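Local coordinates for lectin (Pleurotus ostreatus, PDB 6LI7), which binds calcium and, with the ion's help, captures sugars such as N-acetylgalactosamine on its beta-rich surface, at residues A[255-260]-A[278-283]; A[303-308]-A[361-366]. All coordinates share one frame; numbering follows the deposited sequence.

Contact 1: A[255-260]-A[278-283]; sequences LIAADD and TVADAY. With CA (calcium ion), chain E; NGA (2-acetamido-2-deoxy-beta-D-galactopyranose), chain I.
Antiparallel strand pairing, Leu-255 with Ala-282 and Ile-256 with Asp-281, belongs to a beta sheet whose strand 249-259 runs into the calcium and sugar site. Ile-256 and Asp-281 form the hydrogen-bonded pair. Ile-256 N donates to Asp-281 O over 2.9 Å in a bond close to the C=O axis, and the return bond from Asp-281 N to Ile-256 O is straighter still, 173° at the hydrogen. Leu-255 and Ala-282 form the neighbouring non-hydrogen-bonded pair, with side chains on the opposite face. Here Leu-255 CD1 reaches across to Ala-280 CB at 3.7 Å; the small methyl is consistent with CD1 lying only 3.5 Å from Asp-281 O. With Ile-256 CG1 anti to the backbone N (chi1 180°), CG2 falls between N and the carbonyl carbon, and from there meets the edge of the Tyr-283 ring in its plane, 3.8 Å from CE2. The polar ends of Asp-281 and Tyr-283 both bond to the hydroxyl of Tyr-262. Beyond this pairing, the end of the strand and the residue after it supply two carboxylates: Asp-259 OD1 and Asp-260 OD2 each bind calcium at 2.3 Å, while Asp-259 OD2 lies 2.5 Å from O4 of the sugar.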
loop_
_atom_site.group_PDB
_atom_site.type_symbol
_atom_site.label_atom_id
_atom_site.label_comp_id
_atom_site.label_asym_id
_atom_site.label_seq_id
_atom_site.Cartn_x
_atom_site.Cartn_y
_atom_site.Cartn_z
ATOM N N LEU A 255 -0.677 8.876 2.371
ATOM C CA LEU A 255 -1.980 9.424 1.956
ATOM C C LEU A 255 -2.264 10.604 2.878
ATOM O O LEU A 255 -2.238 10.409 4.106
ATOM C CB LEU A 255 -3.044 8.337 2.071
ATOM C CG LEU A 255 -4.444 8.836 1.690
ATOM C CD1 LEU A 255 -4.496 9.240 0.224
ATOM C CD2 LEU A 255 -5.491 7.777 2.011
ATOM N N ILE A 256 -2.554 11.776 2.326
ATOM C CA ILE A 256 -2.706 12.988 3.151
ATOM C C ILE A 256 -3.729 13.957 2.551
ATOM O O ILE A 256 -3.823 14.113 1.340
ATOM C CB ILE A 256 -1.322 13.634 3.326
ATOM C CG1 ILE A 256 -1.373 14.909 4.170
ATOM C CG2 ILE A 256 -0.658 13.839 1.978
ATOM C CD1 ILE A 256 0.007 15.358 4.692
ATOM N N ALA A 257 -4.378 14.690 3.430
ATOM C CA ALA A 257 -5.289 15.791 3.062
ATOM C C ALA A 257 -5.256 16.811 4.201
ATOM O O ALA A 257 -5.064 16.427 5.387
ATOM C CB ALA A 257 -6.712 15.234 2.857
ATOM N N ALA A 258 -5.559 18.059 3.895
ATOM C CA ALA A 258 -5.648 19.083 4.947
ATOM C C ALA A 258 -6.741 20.118 4.632
ATOM O O ALA A 258 -6.871 20.542 3.496
ATOM C CB ALA A 258 -4.295 19.751 5.106
ATOM N N ASP A 259 -7.374 20.594 5.691
ATOM C CA ASP A 259 -8.218 21.796 5.691
ATOM C C ASP A 259 -7.422 23.009 6.212
ATOM O O ASP A 259 -7.165 22.992 7.410
ATOM C CB ASP A 259 -9.452 21.579 6.550
ATOM C CG ASP A 259 -10.382 22.785 6.586
ATOM O OD1 ASP A 259 -9.960 23.877 6.133
ATOM O OD2 ASP A 259 -11.532 22.595 7.008
ATOM N N ASP A 260 -6.669 23.608 5.309
ATOM C CA ASP A 260 -7.074 24.151 3.981
ATOM C C ASP A 260 -6.022 23.645 3.002
ATOM O O ASP A 260 -6.356 23.381 1.845
ATOM C CB ASP A 260 -7.262 25.671 3.978
ATOM C CG ASP A 260 -8.675 26.049 4.369
ATOM O OD1 ASP A 260 -9.574 25.732 3.553
ATOM O OD2 ASP A 260 -8.880 26.545 5.518
ATOM N N THR A 278 -11.187 17.646 0.247
ATOM C CA THR A 278 -12.171 16.697 -0.343
ATOM C C THR A 278 -11.469 15.697 -1.267
ATOM O O THR A 278 -12.093 14.627 -1.536
ATOM C CB THR A 278 -13.276 17.428 -1.123
ATOM O OG1 THR A 278 -12.640 18.190 -2.153
ATOM C CG2 THR A 278 -14.163 18.274 -0.241
ATOM N N VAL A 279 -10.250 16.006 -1.752
ATOM C CA VAL A 279 -9.458 15.094 -2.616
ATOM C C VAL A 279 -8.085 14.912 -1.970
ATOM O O VAL A 279 -7.306 15.874 -1.939
ATOM C CB VAL A 279 -9.314 15.669 -4.034
ATOM C CG1 VAL A 279 -8.479 14.756 -4.890
ATOM C CG2 VAL A 279 -10.673 15.950 -4.690
ATOM N N ALA A 280 -7.784 13.701 -1.540
ATOM C CA ALA A 280 -6.540 13.367 -0.812
ATOM C C ALA A 280 -5.417 13.117 -1.819
ATOM O O ALA A 280 -5.701 12.713 -2.958
ATOM C CB ALA A 280 -6.742 12.185 0.074
ATOM N N ASP A 281 -4.172 13.353 -1.414
ATOM C CA ASP A 281 -2.970 13.135 -2.277
ATOM C C ASP A 281 -2.220 11.901 -1.755
ATOM O O ASP A 281 -2.155 11.681 -0.523
ATOM C CB ASP A 281 -2.076 14.381 -2.234
ATOM C CG ASP A 281 -2.808 15.652 -2.632
ATOM O OD1 ASP A 281 -3.520 15.552 -3.643
ATOM O OD2 ASP A 281 -2.772 16.708 -1.880
ATOM N N ALA A 282 -1.621 11.143 -2.647
ATOM C CA ALA A 282 -0.868 9.927 -2.306
ATOM C C ALA A 282 0.538 10.115 -2.861
ATOM O O ALA A 282 0.677 10.610 -4.002
ATOM C CB ALA A 282 -1.522 8.684 -2.846
ATOM N N TYR A 283 1.529 9.697 -2.085
ATOM C CA TYR A 283 2.946 9.805 -2.495
ATOM C C TYR A 283 3.674 8.503 -2.191
ATOM O O TYR A 283 3.294 7.759 -1.260
ATOM C CB TYR A 283 3.626 10.973 -1.784
ATOM C CG TYR A 283 2.976 12.321 -1.956
ATOM C CD1 TYR A 283 3.297 13.142 -3.014
ATOM C CD2 TYR A 283 2.061 12.792 -1.032
ATOM C CE1 TYR A 283 2.682 14.376 -3.179
ATOM C CE2 TYR A 283 1.466 14.036 -1.157
ATOM C CZ TYR A 283 1.761 14.824 -2.251
ATOM O OH TYR A 283 1.196 16.056 -2.352
HETATM CA CA CA E . -10.448 25.965 7.080
HETATM C C1 NGA I . -15.307 26.562 5.208
HETATM C C2 NGA I . -13.882 27.162 5.376
HETATM C C3 NGA I . -12.882 26.154 4.779
HETATM C C4 NGA I . -13.151 24.797 5.435
HETATM C C5 NGA I . -14.657 24.399 5.499
HETATM C C6 NGA I . -14.828 23.070 6.203
HETATM C C7 NGA I . -13.767 29.622 5.601
HETATM C C8 NGA I . -13.579 30.906 4.834
HETATM N N2 NGA I . -13.787 28.535 4.821
HETATM O O1 NGA I . -16.292 27.467 5.566
HETATM O O3 NGA I . -11.471 26.500 5.042
HETATM O O4 NGA I . -12.584 24.871 6.801
HETATM O O5 NGA I . -15.400 25.474 6.167
HETATM O O6 NGA I . -16.147 22.632 6.230
HETATM O O7 NGA I . -13.902 29.649 6.851
#

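Contact 2: A[303-308]-A[361-366]; sequences GGPAGV and VAPWGA. With CA (calcium ion), chain E; NGA (2-acetamido-2-deoxy-beta-D-galactopyranose), chain I.
Pro-305 and Pro-363 mark the nearest backbone approach, 7.9 Å between their CA atoms, and no hydrogen bond joins the two segments. Residues 303-308 pass from a glycine-rich loop into an extended strand; residues 361-366 fold into a turn, with a cis peptide before Pro-363 and Gly-365 N bonded to Val-361 O. Two proline rings and the indole make the contact, the indole also lying against the backbone of Ala-306 and Gly-307. Pro-305 CB packs against Pro-363 CG at 4.0 Å, the two rings set obliquely, and Pro-363 CG also sits centrally over one face of the Trp-364 indole. At the indole edge, near its plane, Trp-364 CH2 meets Ala-306 O at 3.7 Å. Glycine suits position 307 because a side chain there would point at the indole, whose CZ2 is already 4.1 Å from Gly-307 N. Gly-303 has phi 144° and psi 149°, a backbone shape that calls for glycine; its carbonyl O and Pro-305 O bind calcium at 2.4 and 2.2 Å. The sugar rests against both prolines, Pro-363 CB lying 3.6 Å from its O6. Trp-364 NE1 hydrogen-bonds to Asp-259 OD2, the carboxylate oxygen that does not bind calcium, while the indole stacks on Trp-220 of strand 219-222, whose Trp-222 touches Ala-306.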
loop_
_atom_site.group_PDB
_atom_site.type_symbol
_atom_site.label_atom_id
_atom_site.label_comp_id
_atom_site.label_asym_id
_atom_site.label_seq_id
_atom_site.Cartn_x
_atom_site.Cartn_y
_atom_site.Cartn_z
ATOM N N GLY A 303 -9.237 29.837 7.354
ATOM C CA GLY A 303 -10.474 30.259 8.027
ATOM C C GLY A 303 -11.355 29.075 8.387
ATOM O O GLY A 303 -11.360 28.087 7.647
ATOM N N GLY A 304 -12.092 29.223 9.481
ATOM C CA GLY A 304 -13.057 28.261 10.005
ATOM C C GLY A 304 -12.358 27.004 10.495
ATOM O O GLY A 304 -11.272 27.092 11.094
ATOM N N PRO A 305 -13.015 25.832 10.310
ATOM C CA PRO A 305 -12.486 24.549 10.769
ATOM C C PRO A 305 -11.103 24.345 10.132
ATOM O O PRO A 305 -10.777 24.937 9.032
ATOM C CB PRO A 305 -13.511 23.493 10.281
ATOM C CG PRO A 305 -14.827 24.281 10.114
ATOM C CD PRO A 305 -14.351 25.670 9.686
ATOM N N ALA A 306 -10.321 23.490 10.779
ATOM C CA ALA A 306 -8.975 23.122 10.295
ATOM C C ALA A 306 -8.641 21.707 10.757
ATOM O O ALA A 306 -9.082 21.292 11.863
ATOM C CB ALA A 306 -7.958 24.120 10.809
ATOM N N GLY A 307 -7.798 21.043 9.982
ATOM C CA GLY A 307 -7.303 19.704 10.358
ATOM C C GLY A 307 -6.370 19.167 9.315
ATOM O O GLY A 307 -6.422 19.585 8.129
ATOM N N VAL A 308 -5.496 18.264 9.740
ATOM C CA VAL A 308 -4.686 17.500 8.775
ATOM C C VAL A 308 -4.850 16.026 9.135
ATOM O O VAL A 308 -5.037 15.685 10.296
ATOM C CB VAL A 308 -3.239 18.017 8.719
ATOM C CG1 VAL A 308 -2.528 17.869 10.056
ATOM C CG2 VAL A 308 -2.484 17.314 7.623
ATOM N N VAL A 361 -15.818 12.351 10.986
ATOM C CA VAL A 361 -16.517 13.426 11.720
ATOM C C VAL A 361 -16.869 14.555 10.746
ATOM O O VAL A 361 -16.088 14.832 9.783
ATOM C CB VAL A 361 -15.698 13.965 12.917
ATOM C CG1 VAL A 361 -15.594 12.931 14.008
ATOM C CG2 VAL A 361 -14.350 14.524 12.469
ATOM N N ALA A 362 -18.000 15.219 11.027
ATOM C CA ALA A 362 -18.316 16.585 10.537
ATOM C C ALA A 362 -17.157 17.518 10.895
ATOM O O ALA A 362 -16.546 17.398 11.939
ATOM C CB ALA A 362 -19.568 17.093 11.224
ATOM N N PRO A 363 -16.875 18.550 10.132
ATOM C CA PRO A 363 -17.643 18.860 8.939
ATOM C C PRO A 363 -17.214 18.127 7.672
ATOM O O PRO A 363 -17.844 18.282 6.675
ATOM C CB PRO A 363 -17.316 20.362 8.731
ATOM C CG PRO A 363 -15.899 20.458 9.255
ATOM C CD PRO A 363 -15.901 19.584 10.492
ATOM N N TRP A 364 -16.089 17.434 7.690
ATOM C CA TRP A 364 -15.519 16.921 6.425
ATOM C C TRP A 364 -16.256 15.632 6.031
ATOM O O TRP A 364 -16.320 15.391 4.896
ATOM C CB TRP A 364 -14.006 16.693 6.564
ATOM C CG TRP A 364 -13.318 17.897 7.151
ATOM C CD1 TRP A 364 -13.026 19.063 6.512
ATOM C CD2 TRP A 364 -12.870 18.060 8.503
ATOM N NE1 TRP A 364 -12.419 19.932 7.379
ATOM C CE2 TRP A 364 -12.301 19.348 8.598
ATOM C CE3 TRP A 364 -12.851 17.240 9.632
ATOM C CZ2 TRP A 364 -11.759 19.838 9.786
ATOM C CZ3 TRP A 364 -12.301 17.716 10.804
ATOM C CH2 TRP A 364 -11.752 18.998 10.882
ATOM N N GLY A 365 -16.739 14.806 6.935
ATOM C CA GLY A 365 -17.469 13.598 6.501
ATOM C C GLY A 365 -16.551 12.466 6.052
ATOM O O GLY A 365 -15.318 12.591 6.157
ATOM N N ALA A 366 -17.144 11.451 5.423
ATOM C CA ALA A 366 -16.493 10.183 5.029
ATOM C C ALA A 366 -16.235 10.146 3.523
ATOM O O ALA A 366 -15.776 9.138 3.077
ATOM C CB ALA A 366 -17.348 9.013 5.490
HETATM CA CA CA E . -10.448 25.965 7.080
HETATM C C1 NGA I . -15.307 26.562 5.208
HETATM C C2 NGA I . -13.882 27.162 5.376
HETATM C C3 NGA I . -12.882 26.154 4.779
HETATM C C4 NGA I . -13.151 24.797 5.435
HETATM C C5 NGA I . -14.657 24.399 5.499
HETATM C C6 NGA I . -14.828 23.070 6.203
HETATM C C7 NGA I . -13.767 29.622 5.601
HETATM C C8 NGA I . -13.579 30.906 4.834
HETATM N N2 NGA I . -13.787 28.535 4.821
HETATM O O1 NGA I . -16.292 27.467 5.566
HETATM O O3 NGA I . -11.471 26.500 5.042
HETATM O O4 NGA I . -12.584 24.871 6.801
HETATM O O5 NGA I . -15.400 25.474 6.167
HETATM O O6 NGA I . -16.147 22.632 6.230
HETATM O O7 NGA I . -13.902 29.649 6.851
#

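In the fold
The chain first builds the sheets that precede residue 249; strand 249-259 then opens contact 1, which closes a loop of 17 residues holding strands 261-266 and 269-274 before strand 281-285. Contact 2 opens afterwards and spans 52 residues, with the rest of strand 307-316 and strands 321-325, 331-333 and 351-358, so the contacts lie in series, neither nested nor crossed. Residues 303-308 bring contact 2 into contact 1's sheet, where strands 281-285 and 307-316 flank strand 249-259; the loop closed by contact 1 and strand 351-358 belong to the seven-stranded sheet. Asp-259 N probably bonds to Gly-307 O at 2.8 Å. Both contacts supply oxygens to calcium and atoms that touch the sugar.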